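Local coordinates for protein putative glycoside hydrolase (Bacteroides thetaiotaomicron VPI-5482, PDB 3HBZ) that is of unknown function but binds calcium and, as a putative glycoside hydrolase, may play a role in carbohydrate metabolism, at residues 33-38 against 89-94; 22-27 against 202-207. All coordinates share one frame; numbering follows the deposited sequence. Where two conformers were deposited one is given.

Contact 1 (33-38 against 89-94); sequences INIFVG and VSVIDT
Ile-92 holds CG1 anti to its own carbonyl carbon and beside its backbone N (chi1 -53°), and Phe-36 places its ring carbon CG in the same way; the two residues are paired neighbours on one face of the sheet, and there their side chains lie side by side. CB of Ile-92 sits 3.7 Å from CD2 of the ring, an oblique approach, while CG1 makes an off-centre CH-pi contact, 4.3 Å from the ring centroid and 29° off its normal. Beyond CG1, the CD1 methyl reaches ND2 of Asn-34 at 3.8 Å, so one isoleucine spans two residues of the facing strand. An alanine in place of Ile-92 would probably leave the Phe-36 ring without its CH-pi partner and open a gap beside the Asn-34 amide. The other face, with Ile-33, Ile-35, Val-89 and Val-91, is aliphatic: CD1 of Ile-35 meets CG1 of Val-89 at 3.7 Å, and CB of Ile-33 lies beside CG2 of Val-89. Past the strand pair, CG2 of Val-37 touches both CB of Asp-93 and CG1 of Val-91. Asp-93 turns its carboxylate away to a salt bridge with Lys-121. Four backbone bonds tie the strands: Ser-90 N to Ile-33 O, Ile-35 N to Ser-90 O, Ile-92 N to Ile-35 O (2.8 Å, 174° at the hydrogen) and Val-37 N to Ile-92 O. Ser-90, Ile-35 and Ile-92 thus each give and accept one. One water joins Ile-33 O, at 3.3 Å, to Ser-90 OG. Strands 32-36 and 84-92 form the parallel pair in an otherwise antiparallel five-stranded mixed sheet, whose aliphatic face is covered here by Ile-12 and Cys-15 of strand 12-16.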
loop_
_atom_site.group_PDB
_atom_site.type_symbol
_atom_site.label_atom_id
_atom_site.label_comp_id
_atom_site.label_asym_id
_atom_site.label_seq_id
_atom_site.Cartn_x
_atom_site.Cartn_y
_atom_site.Cartn_z
ATOM N N ILE A 33 -10.833 -4.559 7.329
ATOM C CA ILE A 33 -11.358 -4.473 5.962
ATOM C C ILE A 33 -11.640 -3.004 5.619
ATOM O O ILE A 33 -12.224 -2.304 6.425
ATOM C CB ILE A 33 -12.630 -5.251 5.810
ATOM C CG1 ILE A 33 -12.431 -6.688 6.331
ATOM C CG2 ILE A 33 -13.085 -5.243 4.297
ATOM C CD1 ILE A 33 -13.529 -7.660 6.042
ATOM N N ASN A 34 -11.174 -2.548 4.446
ATOM C CA ASN A 34 -11.511 -1.232 3.893
ATOM C C ASN A 34 -12.329 -1.476 2.629
ATOM O O ASN A 34 -11.872 -2.143 1.694
ATOM C CB ASN A 34 -10.260 -0.381 3.572
ATOM C CG ASN A 34 -9.641 0.305 4.831
ATOM O OD1 ASN A 34 -9.160 -0.356 5.722
ATOM N ND2 ASN A 34 -9.700 1.617 4.887
ATOM N N ILE A 35 -13.544 -0.959 2.636
ATOM C CA ILE A 35 -14.509 -1.088 1.553
ATOM C C ILE A 35 -14.591 0.291 0.879
ATOM O O ILE A 35 -14.688 1.294 1.556
ATOM C CB ILE A 35 -15.898 -1.424 2.133
ATOM C CG1 ILE A 35 -15.838 -2.788 2.863
ATOM C CG2 ILE A 35 -16.974 -1.441 1.023
ATOM C CD1 ILE A 35 -17.076 -3.167 3.692
ATOM N N PHE A 36 -14.523 0.341 -0.444
ATOM C CA PHE A 36 -14.541 1.615 -1.172
ATOM C C PHE A 36 -15.816 1.788 -2.014
ATOM O O PHE A 36 -16.137 0.943 -2.865
ATOM C CB PHE A 36 -13.311 1.734 -2.101
ATOM C CG PHE A 36 -11.980 1.705 -1.371
ATOM C CD1 PHE A 36 -11.437 0.497 -0.958
ATOM C CD2 PHE A 36 -11.291 2.867 -1.105
ATOM C CE1 PHE A 36 -10.230 0.455 -0.326
ATOM C CE2 PHE A 36 -10.051 2.826 -0.455
ATOM C CZ PHE A 36 -9.552 1.627 -0.039
ATOM N N VAL A 37 -16.515 2.907 -1.800
ATOM C CA VAL A 37 -17.719 3.221 -2.561
ATOM C C VAL A 37 -17.599 4.619 -3.177
ATOM O O VAL A 37 -16.758 5.419 -2.771
ATOM C CB VAL A 37 -18.972 3.110 -1.659
ATOM C CG1 VAL A 37 -19.019 1.744 -1.044
ATOM C CG2 VAL A 37 -18.977 4.195 -0.567
ATOM N N GLY A 38 -18.425 4.909 -4.171
ATOM C CA GLY A 38 -18.382 6.209 -4.830
ATOM C C GLY A 38 -18.805 7.345 -3.907
ATOM O O GLY A 38 -19.731 7.193 -3.102
ATOM N N VAL A 89 -14.048 -2.850 10.345
ATOM C CA VAL A 89 -14.506 -2.703 8.984
ATOM C C VAL A 89 -14.898 -1.252 8.759
ATOM O O VAL A 89 -15.753 -0.712 9.476
ATOM C CB VAL A 89 -15.681 -3.623 8.701
ATOM C CG1 VAL A 89 -16.246 -3.409 7.239
ATOM C CG2 VAL A 89 -15.249 -5.115 8.931
ATOM N N SER A 90 -14.233 -0.644 7.780
ATOM C CA SER A 90 -14.355 0.754 7.465
ATOM C C SER A 90 -14.829 0.895 6.024
ATOM O O SER A 90 -14.496 0.055 5.145
ATOM C CB SER A 90 -12.988 1.440 7.609
ATOM O OG SER A 90 -12.490 1.390 8.925
ATOM N N VAL A 91 -15.598 1.949 5.791
ATOM C CA VAL A 91 -16.049 2.318 4.445
ATOM C C VAL A 91 -15.457 3.677 4.077
ATOM O O VAL A 91 -15.568 4.623 4.840
ATOM C CB VAL A 91 -17.600 2.375 4.344
ATOM C CG1 VAL A 91 -18.036 2.923 2.966
ATOM C CG2 VAL A 91 -18.175 0.955 4.540
ATOM N N ILE A 92 -14.812 3.732 2.921
ATOM C CA ILE A 92 -14.224 4.952 2.377
ATOM C C ILE A 92 -15.167 5.426 1.282
ATOM O O ILE A 92 -15.361 4.728 0.287
ATOM C CB ILE A 92 -12.838 4.677 1.738
ATOM C CG1 ILE A 92 -11.885 3.944 2.705
ATOM C CG2 ILE A 92 -12.232 5.954 1.250
ATOM C CD1 ILE A 92 -11.577 4.741 3.893
ATOM N N ASP A 93 -15.783 6.577 1.485
ATOM C CA ASP A 93 -16.739 7.125 0.515
ATOM C C ASP A 93 -16.292 8.477 -0.045
ATOM O O ASP A 93 -17.123 9.256 -0.490
ATOM C CB ASP A 93 -18.138 7.292 1.159
ATOM C CG ASP A 93 -18.141 8.318 2.285
ATOM O OD1 ASP A 93 -17.074 8.500 2.917
ATOM O OD2 ASP A 93 -19.192 8.938 2.537
ATOM N N THR A 94 -14.996 8.740 -0.012
ATOM C CA THR A 94 -14.448 10.017 -0.412
ATOM C C THR A 94 -13.472 9.798 -1.569
ATOM O O THR A 94 -13.101 8.685 -1.877
ATOM C CB THR A 94 -13.692 10.693 0.762
ATOM O OG1 THR A 94 -12.812 9.743 1.355
ATOM C CG2 THR A 94 -14.679 11.190 1.799
HETATM O O HOH W 1 -10.764 -0.792 8.907
HETATM O O HOH W 2 -13.986 5.941 -2.291
#

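Contact 2 (22-27 against 202-207). With ACT (acetate ion), chain H.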
loop_
_atom_site.group_PDB
_atom_site.type_symbol
_atom_site.label_atom_id
_atom_site.label_comp_id
_atom_site.label_asym_id
_atom_site.label_seq_id
_atom_site.Cartn_x
_atom_site.Cartn_y
_atom_site.Cartn_z
HETATM N N MSE A 22 -18.963 -1.277 -5.596
HETATM C CA MSE A 22 -17.710 -0.920 -4.919
HETATM C C MSE A 22 -16.771 -0.403 -6.010
HETATM O O MSE A 22 -16.890 -0.792 -7.162
HETATM C CB MSE A 22 -17.165 -2.126 -4.176
HETATM C CG MSE A 22 -18.033 -2.455 -2.971
HETATM SE SE MSE A 22 -17.366 -3.897 -1.918
HETATM C CE MSE A 22 -17.254 -5.280 -3.243
ATOM N N THR A 23 -15.904 0.542 -5.677
ATOM C CA THR A 23 -15.129 1.220 -6.717
ATOM C C THR A 23 -13.868 0.417 -7.013
ATOM O O THR A 23 -13.249 0.606 -8.053
ATOM C CB THR A 23 -14.780 2.621 -6.303
ATOM O OG1 THR A 23 -13.956 2.534 -5.132
ATOM C CG2 THR A 23 -16.097 3.462 -6.026
ATOM N N THR A 24 -13.519 -0.484 -6.100
ATOM C CA THR A 24 -12.326 -1.355 -6.194
ATOM C C THR A 24 -12.531 -2.475 -5.198
ATOM O O THR A 24 -13.423 -2.386 -4.372
ATOM C CB THR A 24 -11.014 -0.596 -5.882
ATOM O OG1 THR A 24 -9.867 -1.433 -6.170
ATOM C CG2 THR A 24 -10.988 -0.108 -4.412
ATOM N N SER A 25 -11.743 -3.548 -5.279
ATOM C CA SER A 25 -11.901 -4.650 -4.346
ATOM C C SER A 25 -11.605 -4.261 -2.912
ATOM O O SER A 25 -10.677 -3.532 -2.627
ATOM C CB SER A 25 -10.978 -5.802 -4.711
ATOM O OG SER A 25 -11.413 -6.333 -5.927
ATOM N N PRO A 26 -12.356 -4.821 -1.983
ATOM C CA PRO A 26 -12.064 -4.564 -0.571
ATOM C C PRO A 26 -10.660 -4.980 -0.212
ATOM O O PRO A 26 -10.185 -5.950 -0.736
ATOM C CB PRO A 26 -13.081 -5.433 0.171
ATOM C CG PRO A 26 -14.184 -5.624 -0.781
ATOM C CD PRO A 26 -13.623 -5.549 -2.172
ATOM N N ILE A 27 -10.008 -4.217 0.657
ATOM C CA ILE A 27 -8.663 -4.502 1.069
ATOM C C ILE A 27 -8.763 -5.149 2.458
ATOM O O ILE A 27 -9.160 -4.511 3.462
ATOM C CB ILE A 27 -7.763 -3.235 1.108
ATOM C CG1 ILE A 27 -7.618 -2.717 -0.330
ATOM C CG2 ILE A 27 -6.402 -3.593 1.744
ATOM C CD1 ILE A 27 -6.953 -1.342 -0.458
ATOM N N PHE A 202 -0.610 -2.024 -6.778
ATOM C CA PHE A 202 -0.503 -0.583 -6.930
ATOM C C PHE A 202 -1.769 0.020 -7.501
ATOM O O PHE A 202 -2.199 -0.310 -8.630
ATOM C CB PHE A 202 0.638 -0.237 -7.908
ATOM C CG PHE A 202 2.018 -0.705 -7.471
ATOM C CD1 PHE A 202 2.489 -0.467 -6.183
ATOM C CD2 PHE A 202 2.874 -1.329 -8.391
ATOM C CE1 PHE A 202 3.783 -0.858 -5.785
ATOM C CE2 PHE A 202 4.185 -1.705 -8.001
ATOM C CZ PHE A 202 4.637 -1.476 -6.713
ATOM N N GLY A 203 -2.344 0.942 -6.741
ATOM C CA GLY A 203 -3.296 1.925 -7.286
ATOM C C GLY A 203 -4.665 1.882 -6.643
ATOM O O GLY A 203 -5.125 0.811 -6.264
ATOM N N LEU A 204 -5.323 3.040 -6.566
ATOM C CA LEU A 204 -6.706 3.122 -6.178
ATOM C C LEU A 204 -7.412 4.074 -7.153
ATOM O O LEU A 204 -6.753 4.842 -7.871
ATOM C CB LEU A 204 -6.837 3.609 -4.736
ATOM C CG LEU A 204 -6.439 2.608 -3.620
ATOM C CD1 LEU A 204 -6.518 3.291 -2.205
ATOM C CD2 LEU A 204 -7.286 1.361 -3.691
ATOM N N PRO A 205 -8.745 4.033 -7.189
ATOM C CA PRO A 205 -9.450 4.862 -8.184
ATOM C C PRO A 205 -9.233 6.363 -7.969
ATOM O O PRO A 205 -9.162 6.810 -6.820
ATOM C CB PRO A 205 -10.912 4.471 -7.991
ATOM C CG PRO A 205 -10.834 3.082 -7.453
ATOM C CD PRO A 205 -9.662 3.109 -6.513
ATOM N N PHE A 206 -9.062 7.103 -9.073
ATOM C CA PHE A 206 -8.792 8.556 -9.045
ATOM C C PHE A 206 -9.580 9.204 -10.172
ATOM O O PHE A 206 -9.534 8.726 -11.313
ATOM C CB PHE A 206 -7.282 8.799 -9.214
ATOM C CG PHE A 206 -6.871 10.237 -9.001
ATOM C CD1 PHE A 206 -7.036 10.849 -7.765
ATOM C CD2 PHE A 206 -6.333 10.985 -10.063
ATOM C CE1 PHE A 206 -6.678 12.200 -7.577
ATOM C CE2 PHE A 206 -5.963 12.301 -9.894
ATOM C CZ PHE A 206 -6.152 12.932 -8.628
ATOM N N ARG A 207 -10.347 10.250 -9.866
ATOM C CA ARG A 207 -11.276 10.823 -10.856
ATOM C C ARG A 207 -10.878 12.223 -11.353
ATOM O O ARG A 207 -11.702 12.958 -11.845
ATOM C CB ARG A 207 -12.724 10.830 -10.318
ATOM C CG ARG A 207 -13.275 9.444 -9.956
ATOM C CD ARG A 207 -14.689 9.532 -9.365
ATOM N NE ARG A 207 -15.052 8.287 -8.655
ATOM C CZ ARG A 207 -16.076 7.477 -8.947
ATOM N NH1 ARG A 207 -16.886 7.740 -9.953
ATOM N NH2 ARG A 207 -16.299 6.386 -8.214
HETATM C C ACT H . -10.511 11.159 -6.458
HETATM O O ACT H . -10.973 11.248 -7.543
HETATM O OXT ACT H . -10.793 9.981 -6.064
HETATM C CH3 ACT H . -9.690 12.316 -5.789
#
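Residues 23-27 and 204-207 run nearly opposite, 160° apart, and the nearest CA atoms, of Thr-23 and Pro-205, are 6.9 Å from each other, so side chains carry most of the contact. The Pro-205 ring is the hub. Its CG lies 3.5 Å from the carbonyl O of Thr-23, and its CD is 4.0 Å from CB of Thr-24, whose side chain crosses the ring at about a right angle. Thr-24 keeps CG2 between its backbone N and carbonyl carbon, with OG1 anti to the N (chi1 -172°), and this methyl touches CD2 of Leu-204. The same CD2 meets CD1 of Ile-27 at 4.2 Å. At the other end, CG2 of Thr-23 comes to the edge of the Arg-207 guanidinium, near its plane and 3.7 Å from NH2 in the conformer given, one of two. NH1 of that group is hydrogen-bonded to Thr-302 O, and Arg-207 N donates to an acetate that Leu-96 N also binds. The loop 22-27 is thereby held between two strands: its threonines and Ile-27 also touch Phe-36 of strand 32-36, while Pro-205 of strand 200-205 rests on Asn-307 of strand 306-313.

How the contacts relate
From the N terminus the chain passes strand 12-16, turns through 22-27 and, after strand 27-28, enters strand 32-36, the first half of contact 1. It adds strands 57-59 and 72-77 before strand 84-92 brings 89-94 back to close that loop of 50 residues. Contact 2 closes only much later, when 202-207 in the putative carbohydrate metabolism domain reaches back to 22-27, so contact 1 lies wholly within this larger loop. Their centres are about 10 Å apart, and probable backbone hydrogen bonds join Thr-23 to Phe-36 and Ile-27 to Asn-34. Contact 1 binds the N-terminal sheet internally, whereas contact 2 ties that sheet to the region of strands 200-205 and 306-313.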